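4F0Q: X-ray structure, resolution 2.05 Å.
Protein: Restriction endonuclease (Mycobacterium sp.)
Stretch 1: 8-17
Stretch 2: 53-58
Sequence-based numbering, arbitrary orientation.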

# COMPACT_ATOMS: atom_id res chain seq x y z
N ILE A 8 -46.91 3.91 -43.42
CA ILE A 8 -47.10 4.28 -42.02
C ILE A 8 -46.06 3.61 -41.13
O ILE A 8 -45.41 4.27 -40.32
CB ILE A 8 -48.51 3.91 -41.56
N ALA A 9 -45.91 2.30 -41.28
CA ALA A 9 -44.96 1.53 -40.48
C ALA A 9 -43.52 1.95 -40.79
O ALA A 9 -42.69 2.06 -39.89
CB ALA A 9 -45.14 0.04 -40.71
N TRP A 10 -43.25 2.17 -42.07
CA TRP A 10 -41.92 2.58 -42.52
C TRP A 10 -41.54 3.95 -41.96
O TRP A 10 -40.44 4.14 -41.42
CB TRP A 10 -41.85 2.60 -44.04
CG TRP A 10 -40.51 2.97 -44.58
CD1 TRP A 10 -40.13 4.18 -45.09
CD2 TRP A 10 -39.36 2.12 -44.68
NE1 TRP A 10 -38.82 4.14 -45.49
CE2 TRP A 10 -38.32 2.89 -45.25
CE3 TRP A 10 -39.11 0.79 -44.34
CZ2 TRP A 10 -37.05 2.36 -45.49
CZ3 TRP A 10 -37.85 0.27 -44.57
CH2 TRP A 10 -36.84 1.06 -45.14
N ALA A 11 -42.46 4.91 -42.07
CA ALA A 11 -42.23 6.26 -41.58
C ALA A 11 -42.17 6.30 -40.06
O ALA A 11 -41.47 7.14 -39.48
CB ALA A 11 -43.30 7.21 -42.09
N ALA A 12 -42.90 5.40 -39.41
CA ALA A 12 -42.87 5.30 -37.96
C ALA A 12 -41.51 4.77 -37.50
O ALA A 12 -40.91 5.30 -36.57
CB ALA A 12 -43.98 4.39 -37.46
N SER A 13 -41.03 3.73 -38.18
CA SER A 13 -39.72 3.16 -37.90
C SER A 13 -38.63 4.20 -38.11
O SER A 13 -37.73 4.35 -37.28
CB SER A 13 -39.48 1.95 -38.78
N ALA A 14 -38.72 4.93 -39.22
CA ALA A 14 -37.76 5.99 -39.52
C ALA A 14 -37.84 7.12 -38.50
O ALA A 14 -36.85 7.80 -38.23
CB ALA A 14 -37.98 6.52 -40.93
N GLU A 15 -39.03 7.32 -37.94
CA GLU A 15 -39.24 8.38 -36.95
C GLU A 15 -38.61 8.00 -35.62
O GLU A 15 -37.98 8.83 -34.96
CB GLU A 15 -40.73 8.65 -36.76
CG GLU A 15 -41.03 9.88 -35.93
CD GLU A 15 -40.62 11.17 -36.61
OE1 GLU A 15 -40.46 11.18 -37.85
OE2 GLU A 15 -40.44 12.19 -35.90
N VAL A 16 -38.78 6.75 -35.22
CA VAL A 16 -38.17 6.24 -34.00
C VAL A 16 -36.65 6.23 -34.14
O VAL A 16 -35.92 6.56 -33.21
CB VAL A 16 -38.66 4.81 -33.67
CG1 VAL A 16 -37.91 4.25 -32.47
CG2 VAL A 16 -40.16 4.81 -33.42
N ALA A 17 -36.18 5.86 -35.33
CA ALA A 17 -34.74 5.77 -35.60
C ALA A 17 -34.04 7.13 -35.55
O ALA A 17 -32.85 7.21 -35.27
CB ALA A 17 -34.50 5.10 -36.94
N SER A 53 -38.55 -1.05 -26.32
CA SER A 53 -39.05 -1.52 -27.61
C SER A 53 -40.30 -0.76 -28.03
O SER A 53 -41.41 -1.26 -27.89
CB SER A 53 -39.37 -3.02 -27.53
OG SER A 53 -39.86 -3.49 -28.77
N PRO A 54 -40.11 0.46 -28.56
CA PRO A 54 -41.23 1.32 -28.97
C PRO A 54 -42.10 0.67 -30.04
O PRO A 54 -41.60 -0.09 -30.87
CB PRO A 54 -40.53 2.57 -29.53
CG PRO A 54 -39.16 2.10 -29.90
CD PRO A 54 -38.81 1.06 -28.89
N GLY A 55 -43.40 0.97 -30.02
CA GLY A 55 -44.35 0.36 -30.93
C GLY A 55 -44.09 0.65 -32.39
O GLY A 55 -44.44 -0.15 -33.26
N GLY A 56 -43.48 1.80 -32.67
CA GLY A 56 -43.19 2.19 -34.03
C GLY A 56 -42.04 1.41 -34.65
O GLY A 56 -41.74 1.56 -35.83
N LEU A 57 -41.40 0.58 -33.84
CA LEU A 57 -40.26 -0.21 -34.30
C LEU A 57 -40.72 -1.57 -34.83
O LEU A 57 -40.01 -2.23 -35.58
CB LEU A 57 -39.25 -0.39 -33.17
CG LEU A 57 -37.77 -0.32 -33.56
CD1 LEU A 57 -37.46 1.00 -34.26
CD2 LEU A 57 -36.88 -0.49 -32.34
N GLY A 58 -41.91 -1.99 -34.42
CA GLY A 58 -42.49 -3.24 -34.87
C GLY A 58 -41.74 -4.46 -34.37
O GLY A 58 -41.68 -5.49 -35.05

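Residues 8-17 form a regular helix, and one face of it rests on a short turn, 53-58; the touching residues are at least 38 apart in sequence. The contact is small, 232 Å² summed over both sides, and no hydrogen bond crosses it among the atoms modelled. What holds it is packing: one valine set against a proline, a glycine and a leucine, with a glycine carbonyl lying close to the helix backbone.

The first residues of the stretch contribute little. Ile8, modelled without its side chain beyond CB, is out of reach, and Trp10 and Ala11 point away. Ala9 only grazes the partner, Ala9 O lying 4.2 Å from Gly56 O.

At Ala12 the CA-to-CB bond turns toward the turn, and the backbones come close, with Ala12 CA 5.0 Å from Gly56 CA. A methyl group fits such an approach because it fills little space. Gly56 makes the matching concession: a CB built there in ideal geometry would point at the helix and sit 3.0 Å from Val16 CG2, too tight, and 3.6 Å from Ala12 O.

The Gly56 carbonyl uses that proximity. Gly56 O lies 3.6 Å from Ala12 C and 3.3 Å from Ser13 N, but the angle is poor, and Ser13 N already donates a hydrogen bond to Ala9 O within the helix at 2.9 Å. Gly56 O also makes a CA-H...O contact with Ser13 CA at 3.3 Å. The hydroxyl of Ser13 is not modelled, so its part in the contact remains open.

Ala14 points away, and the end of Glu15 leads away too, leaving its charged carboxylate clear of the apolar patch. One helical turn beyond Ala12 comes Val16, the anchor, which has the largest covered area of any residue in either stretch, 65 Å². Its CB points toward the turn with chi1 in the t well. Val16 CG1 packs 3.6 Å from Pro54 CG and 3.7 Å from Leu57 CD1, while Val16 CG2 lies 4.1 Å from Gly56 CA. A beta-branched residue suits the site, since its two methyls reach different neighbours without a long side chain.

Across from it, Pro54 offers a buried, rigid ring, and Pro54 O accepts a hydrogen bond from Leu57 N at 3.1 Å that helps shape the turn. Leu57 leaves its backbone sideways, yet its end comes nearer to the helix, with chi1 at -141°, between wells. Gly58 closes the stretch at positive phi, a conformation that favours glycine.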